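Local coordinates for protein phosphoribosylamidoimidazole- succinocarboxamide synthase (Saccharomyces cerevisiae, PDB 1OBG) that catalyses the ATP-dependent joining of carboxyaminoimidazole ribotide and L-aspartate to give SAICAR, a step of de novo purine biosynthesis, at residues R72-D77 against I229-V234; E192-L197 against T215-G220. All coordinates share one frame; numbering follows the deposited sequence. Where two conformers were deposited one is given.

Contact 1: residues R72-D77 against I229-V234; sequences RNHLVD and ILVDEV. With AMP (adenosine monophosphate), chain B; AMP (adenosine monophosphate), chain D.
A short parallel strand pairing runs into an adenine nucleotide site here: Asn73 pairs with Leu230, and just beyond it His74 packs on Val231. Leu230 N donates to Arg72 O at 2.8 Å, and the bond is almost straight at 174°. The next link, from His74 N to Leu230 O, is weak and bent at 126°. The pairing therefore fades as both segments turn toward the ligand.

On one side of this ladder the end of Ile229 meets Arg72. Methyl CD1 sits over the centre of the guanidinium face, 3.5 Å from Arg72 CZ. Arg72 reaches it by a bend in its side chain at the third torsion. The charge of Arg72 is paired with Glu227, which precedes the strand. The other branch of Ile229, CG2, lies 3.5 Å from Asn73 C, against the backbone of the other segment.

His74 lays its imidazole over the backbone of Val231. Val231 CA stands 3.7 Å from the ring centroid, close to the ring normal, a CH-pi contact. CG of His74 lies between its own backbone N and carbonyl carbon (chi1 67°), and this turns the ring across Val231. Val231 CB also approaches the adenine, 3.5 Å from N7 of AMP in chain B. Asp232 N donates to the same N7 at 3.0 Å, so a backbone amide reads this ring nitrogen. The carboxylate of Asp232 is held by a salt bridge to Arg20.

Further along, Val76 O accepts a bond of 2.9 Å from N6 of the second AMP, in chain D. Segment 72-77 thus touches both adenines, and 229-234 the AMP of chain B. Recognition of adenine nitrogens by backbone groups is typical of nucleotide pockets, and here it lies at the edge of the mixed sheet of the SAICAR synthetase fold.

Contact 2: residues E192-L197 against T215-G220; sequences ELAVKL and TKFEFG. With AMP (adenosine monophosphate), chain B.
Phe217 and Phe219 reach from one side of their strand toward the helix segment 192-197, and Ala194 meets both rings. The CB of Ala194 is 4.0 Å from Phe217 CD2 and equally near Phe219 CE2. The small side chain is consistent with a close approach of helix and strand.

The two rings are used differently. Phe219 meets the helix with a face and with its edge. Leu193 CD2 lies over one face, 4.0 Å from Phe219 CE1, and its side chain crosses the ring obliquely. Ala194 CB lies in the ring plane at the edge. Leu197 CD1 is also near that plane, 4.1 Å from Phe219 CE1, and the Leu197 and Phe219 side chains approach each other from opposite directions. CG of Leu193 is anti to the backbone N (chi1 170°), which carries the branched end of Leu193 toward the face of Phe219.

Phe217 brings its outer atoms against Ala194 and Leu197. Its CZ touches Leu197 CB at 3.7 Å, and its CE2 comes within 3.4 Å of Ala194 O. Within the strand, Thr215 CG2 lies over one face of this ring, toward the rim. Tyr198 of the same helix also touches Phe217. Replacing Phe217 with an alanine would probably open a gap beside Leu197 CB and Ala194, and would leave the Thr215 methyl without the ring it covers.

Between the two phenylalanines, Glu218 serves the nucleotide. Its OE2 accepts a bond of 2.6 Å from O2' of AMP in chain B. Lys216 NZ forms a salt bridge with its OE1 at 3.2 Å, through a weak hydrogen bond. The side chains of the strand thus divide their work: Phe217 and Phe219 fill the apolar layer, while Glu218 binds the ribose. This is helix-on-sheet packing, helix 184-208 against the mixed sheet, beside a nucleotide pocket.

In the fold
The centres of contacts 1 and 2 are about 12 Å apart, and the two meet directly. Both reach the mixed sheet, where strands 210-221 and 228-230 are antiparallel neighbours. Along the chain, 72-77 comes first, then helix segment 192-197, strand segment 215-220 and finally 229-234, so contact 2 falls wholly between the halves of contact 1. Probable backbone hydrogen bonds join them, Gly220 N with Ile229 O at 2.7 Å and Val231 N with Glu218 O at 3.1 Å. Leu230 CD1 packs 3.6 Å from Phe219 CE1. The paired strands thereby bring Asp232 and Glu218 together at one nucleotide, the AMP of chain B.

Contact 1: residues R72-D77 against I229-V234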
# COMPACT_ATOMS: atom_id res chain seq x y z
N ARG A 72 5.66 -8.62 13.90
CA ARG A 72 4.69 -9.66 13.59
C ARG A 72 3.77 -9.13 12.51
O ARG A 72 3.48 -7.93 12.46
CB ARG A 72 3.81 -9.94 14.80
CG ARG A 72 4.30 -11.06 15.71
CD ARG A 72 3.36 -11.32 16.92
NE ARG A 72 2.10 -12.00 16.57
CZ ARG A 72 1.03 -12.08 17.38
NH1 ARG A 72 1.05 -11.52 18.59
NH2 ARG A 72 -0.06 -12.72 16.99
N ASN A 73 3.32 -10.01 11.62
CA ASN A 73 2.35 -9.58 10.61
C ASN A 73 1.09 -10.43 10.68
O ASN A 73 1.04 -11.43 11.41
CB ASN A 73 2.96 -9.57 9.21
CG ASN A 73 3.46 -10.93 8.78
OD1 ASN A 73 4.67 -11.13 8.54
ND2 ASN A 73 2.56 -11.89 8.69
N HIS A 74 0.08 -10.05 9.90
CA HIS A 74 -1.20 -10.74 9.96
C HIS A 74 -1.35 -12.01 9.12
O HIS A 74 -2.41 -12.63 9.11
CB HIS A 74 -2.38 -9.77 9.71
CG HIS A 74 -2.47 -9.20 8.32
ND1 HIS A 74 -1.45 -9.28 7.38
CD2 HIS A 74 -3.46 -8.50 7.72
CE1 HIS A 74 -1.83 -8.68 6.27
NE2 HIS A 74 -3.04 -8.20 6.45
N LEU A 75 -0.31 -12.41 8.39
CA LEU A 75 -0.43 -13.59 7.54
C LEU A 75 -0.69 -14.83 8.39
O LEU A 75 -0.06 -15.01 9.45
CB LEU A 75 0.84 -13.83 6.70
CG LEU A 75 1.20 -12.72 5.69
CD1 LEU A 75 2.50 -13.09 4.97
CD2 LEU A 75 0.06 -12.47 4.70
N VAL A 76 -1.59 -15.68 7.92
CA VAL A 76 -1.71 -17.02 8.48
C VAL A 76 -0.43 -17.82 8.14
O VAL A 76 0.05 -17.79 7.00
CB VAL A 76 -2.99 -17.76 7.97
CG1 VAL A 76 -3.00 -19.24 8.40
CG2 VAL A 76 -4.26 -17.05 8.49
N ASP A 77 0.11 -18.52 9.13
CA ASP A 77 1.24 -19.41 8.95
C ASP A 77 0.80 -20.69 8.24
O ASP A 77 0.21 -21.57 8.86
CB ASP A 77 1.84 -19.70 10.33
CG ASP A 77 3.30 -20.14 10.27
OD1 ASP A 77 3.96 -20.17 11.35
OD2 ASP A 77 3.88 -20.48 9.22
N ILE A 229 0.88 -5.43 15.45
CA ILE A 229 0.91 -6.32 14.29
C ILE A 229 0.79 -5.50 13.02
O ILE A 229 -0.05 -4.62 12.93
CB ILE A 229 -0.29 -7.33 14.31
CG1 ILE A 229 -0.49 -7.99 15.69
CG2 ILE A 229 -0.18 -8.37 13.16
CD1 ILE A 229 0.62 -8.88 16.11
N LEU A 230 1.61 -5.83 12.04
CA LEU A 230 1.52 -5.21 10.74
C LEU A 230 0.35 -5.83 10.00
O LEU A 230 0.27 -7.06 9.83
CB LEU A 230 2.80 -5.42 9.95
CG LEU A 230 3.03 -4.61 8.68
CD1 LEU A 230 2.80 -3.11 8.91
CD2 LEU A 230 4.45 -4.90 8.17
N VAL A 231 -0.58 -4.99 9.57
CA VAL A 231 -1.73 -5.52 8.85
C VAL A 231 -1.81 -4.88 7.45
O VAL A 231 -0.88 -4.22 7.00
CB VAL A 231 -3.04 -5.44 9.70
CG1 VAL A 231 -2.85 -6.12 11.08
CG2 VAL A 231 -3.51 -3.96 9.91
N ASP A 232 -2.92 -5.08 6.75
CA ASP A 232 -3.08 -4.45 5.45
C ASP A 232 -1.96 -4.84 4.47
O ASP A 232 -1.31 -5.85 4.65
CB ASP A 232 -3.19 -2.94 5.60
CG ASP A 232 -4.00 -2.31 4.49
OD1 ASP A 232 -5.03 -2.90 4.09
OD2 ASP A 232 -3.69 -1.21 3.96
N GLU A 233 -1.76 -4.04 3.43
CA GLU A 233 -0.67 -4.29 2.48
C GLU A 233 0.47 -3.37 2.86
O GLU A 233 0.26 -2.30 3.44
CB GLU A 233 -1.12 -4.09 1.01
CG GLU A 233 -0.45 -2.93 0.28
CD GLU A 233 -1.09 -2.58 -1.07
OE1 GLU A 233 -1.50 -1.40 -1.22
OE2 GLU A 233 -1.17 -3.44 -1.99
N VAL A 234 1.67 -3.80 2.52
CA VAL A 234 2.87 -3.13 2.93
C VAL A 234 3.73 -2.75 1.71
O VAL A 234 4.05 -3.61 0.88
CB VAL A 234 3.64 -4.05 3.93
CG1 VAL A 234 3.82 -5.45 3.36
CG2 VAL A 234 4.97 -3.49 4.26
P AMP B . -8.92 -2.02 1.85
O1P AMP B . -7.49 -1.68 1.40
O2P AMP B . -9.58 -3.02 0.97
O3P AMP B . -9.80 -0.67 1.92
O5' AMP B . -8.86 -2.67 3.32
C5' AMP B . -10.05 -3.18 3.85
C4' AMP B . -10.04 -2.94 5.34
O4' AMP B . -9.41 -4.04 5.98
C3' AMP B . -9.26 -1.68 5.71
O3' AMP B . -10.07 -0.87 6.52
C2' AMP B . -8.08 -2.21 6.50
O2' AMP B . -7.79 -1.33 7.56
C1' AMP B . -8.62 -3.54 7.01
N9 AMP B . -7.59 -4.54 7.38
C8 AMP B . -6.36 -4.77 6.83
N7 AMP B . -5.78 -5.79 7.51
C5 AMP B . -6.63 -6.22 8.48
C6 AMP B . -6.57 -7.22 9.45
N6 AMP B . -5.59 -8.13 9.46
N1 AMP B . -7.64 -7.38 10.31
C2 AMP B . -8.77 -6.59 10.21
N3 AMP B . -8.82 -5.60 9.23
C4 AMP B . -7.77 -5.43 8.39
P AMP D . 6.61 -19.85 3.10
O1P AMP D . 6.79 -18.44 3.71
O2P AMP D . 5.52 -20.58 3.78
O3P AMP D . 8.01 -20.67 3.15
O5' AMP D . 6.29 -19.79 1.53
C5' AMP D . 5.30 -20.61 0.93
C4' AMP D . 4.51 -19.82 -0.12
O4' AMP D . 3.21 -19.58 0.38
C3' AMP D . 5.16 -18.47 -0.41
O3' AMP D . 4.99 -18.10 -1.77
C2' AMP D . 4.36 -17.54 0.48
O2' AMP D . 4.39 -16.20 0.04
C1' AMP D . 2.98 -18.19 0.50
N9 AMP D . 2.23 -17.86 1.73
C8 AMP D . 2.66 -17.99 3.04
N7 AMP D . 1.67 -17.57 3.86
C5 AMP D . 0.62 -17.18 3.10
C6 AMP D . -0.63 -16.67 3.43
N6 AMP D . -0.91 -16.38 4.71
N1 AMP D . -1.49 -16.36 2.42
C2 AMP D . -1.15 -16.54 1.10
N3 AMP D . 0.09 -17.04 0.77
C4 AMP D . 0.96 -17.35 1.76

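Contact 2: residues E192-L197 against T215-G220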
# COMPACT_ATOMS: atom_id res chain seq x y z
N GLU A 192 7.78 4.79 16.97
CA GLU A 192 9.11 4.15 16.97
C GLU A 192 9.11 3.04 15.92
O GLU A 192 10.03 2.92 15.10
CB GLU A 192 9.47 3.56 18.36
CG GLU A 192 10.69 2.62 18.32
CD GLU A 192 10.92 1.86 19.62
OE1 GLU A 192 10.06 1.03 19.96
OE2 GLU A 192 11.94 2.10 20.29
N LEU A 193 8.07 2.22 15.93
CA LEU A 193 8.05 1.05 15.07
C LEU A 193 7.88 1.44 13.60
O LEU A 193 8.58 0.89 12.71
CB LEU A 193 6.96 0.07 15.52
CG LEU A 193 6.65 -1.10 14.57
CD1 LEU A 193 7.81 -2.05 14.45
CD2 LEU A 193 5.41 -1.85 15.09
N ALA A 194 6.99 2.38 13.34
CA ALA A 194 6.76 2.82 11.95
C ALA A 194 8.01 3.46 11.34
O ALA A 194 8.30 3.22 10.18
CB ALA A 194 5.61 3.80 11.86
N VAL A 195 8.71 4.29 12.11
CA VAL A 195 9.95 4.89 11.60
C VAL A 195 11.00 3.82 11.35
O VAL A 195 11.68 3.86 10.31
CB VAL A 195 10.41 5.99 12.54
CG1 VAL A 195 11.76 6.51 12.13
CG2 VAL A 195 9.39 7.13 12.43
N LYS A 196 11.13 2.86 12.27
CA LYS A 196 12.04 1.74 12.09
C LYS A 196 11.75 0.97 10.82
O LYS A 196 12.66 0.69 10.06
CB LYS A 196 11.97 0.79 13.30
CG LYS A 196 12.71 -0.54 13.06
CD LYS A 196 12.80 -1.43 14.26
CE LYS A 196 13.78 -2.56 13.91
NZ LYS A 196 13.67 -3.74 14.77
N LEU A 197 10.48 0.63 10.55
CA LEU A 197 10.18 -0.19 9.36
C LEU A 197 10.42 0.60 8.08
O LEU A 197 10.98 0.12 7.10
CB LEU A 197 8.72 -0.68 9.40
CG LEU A 197 8.30 -1.60 10.55
CD1 LEU A 197 6.82 -2.00 10.42
CD2 LEU A 197 9.18 -2.85 10.64
N THR A 215 5.08 6.31 2.96
CA THR A 215 4.31 5.09 2.92
C THR A 215 3.25 5.15 4.00
O THR A 215 3.41 5.86 4.98
CB THR A 215 5.23 3.85 3.07
OG1 THR A 215 4.52 2.68 2.63
CG2 THR A 215 5.58 3.57 4.54
N LYS A 216 2.18 4.40 3.82
CA LYS A 216 1.10 4.34 4.78
C LYS A 216 1.13 2.93 5.42
O LYS A 216 0.97 1.93 4.72
CB LYS A 216 -0.22 4.62 4.04
CG LYS A 216 -1.49 4.54 4.91
CD LYS A 216 -2.73 4.90 4.09
CE LYS A 216 -3.46 3.66 3.58
NZ LYS A 216 -3.16 2.41 4.37
N PHE A 217 1.34 2.84 6.72
CA PHE A 217 1.24 1.55 7.39
C PHE A 217 -0.12 1.50 8.09
O PHE A 217 -0.68 2.54 8.47
CB PHE A 217 2.32 1.38 8.47
CG PHE A 217 3.74 1.22 7.94
CD1 PHE A 217 4.09 0.17 7.06
CD2 PHE A 217 4.73 2.11 8.34
CE1 PHE A 217 5.43 0.04 6.60
CE2 PHE A 217 6.05 1.98 7.90
CZ PHE A 217 6.40 0.96 7.03
N GLU A 218 -0.61 0.29 8.30
CA GLU A 218 -1.67 0.12 9.27
C GLU A 218 -1.27 -0.96 10.25
O GLU A 218 -0.67 -1.94 9.86
CB GLU A 218 -2.97 -0.24 8.55
CG GLU A 218 -3.55 1.00 7.88
CD GLU A 218 -4.86 0.72 7.16
OE1 GLU A 218 -5.39 1.69 6.58
OE2 GLU A 218 -5.33 -0.43 7.18
N PHE A 219 -1.60 -0.74 11.52
CA PHE A 219 -1.22 -1.61 12.60
C PHE A 219 -2.44 -2.10 13.34
O PHE A 219 -3.42 -1.36 13.56
CB PHE A 219 -0.31 -0.90 13.59
CG PHE A 219 1.05 -0.52 13.04
CD1 PHE A 219 1.86 -1.45 12.41
CD2 PHE A 219 1.52 0.77 13.18
CE1 PHE A 219 3.13 -1.09 11.90
CE2 PHE A 219 2.80 1.12 12.68
CZ PHE A 219 3.58 0.19 12.04
N GLY A 220 -2.37 -3.37 13.71
CA GLY A 220 -3.31 -3.94 14.65
C GLY A 220 -2.59 -4.17 15.96
O GLY A 220 -1.37 -3.98 16.08
P AMP B . -8.92 -2.02 1.85
O1P AMP B . -7.49 -1.68 1.40
O2P AMP B . -9.58 -3.02 0.97
O3P AMP B . -9.80 -0.67 1.92
O5' AMP B . -8.86 -2.67 3.32
C5' AMP B . -10.05 -3.18 3.85
C4' AMP B . -10.04 -2.94 5.34
O4' AMP B . -9.41 -4.04 5.98
C3' AMP B . -9.26 -1.68 5.71
O3' AMP B . -10.07 -0.87 6.52
C2' AMP B . -8.08 -2.21 6.50
O2' AMP B . -7.79 -1.33 7.56
C1' AMP B . -8.62 -3.54 7.01
N9 AMP B . -7.59 -4.54 7.38
C8 AMP B . -6.36 -4.77 6.83
N7 AMP B . -5.78 -5.79 7.51
C5 AMP B . -6.63 -6.22 8.48
C6 AMP B . -6.57 -7.22 9.45
N6 AMP B . -5.59 -8.13 9.46
N1 AMP B . -7.64 -7.38 10.31
C2 AMP B . -8.77 -6.59 10.21
N3 AMP B . -8.82 -5.60 9.23
C4 AMP B . -7.77 -5.43 8.39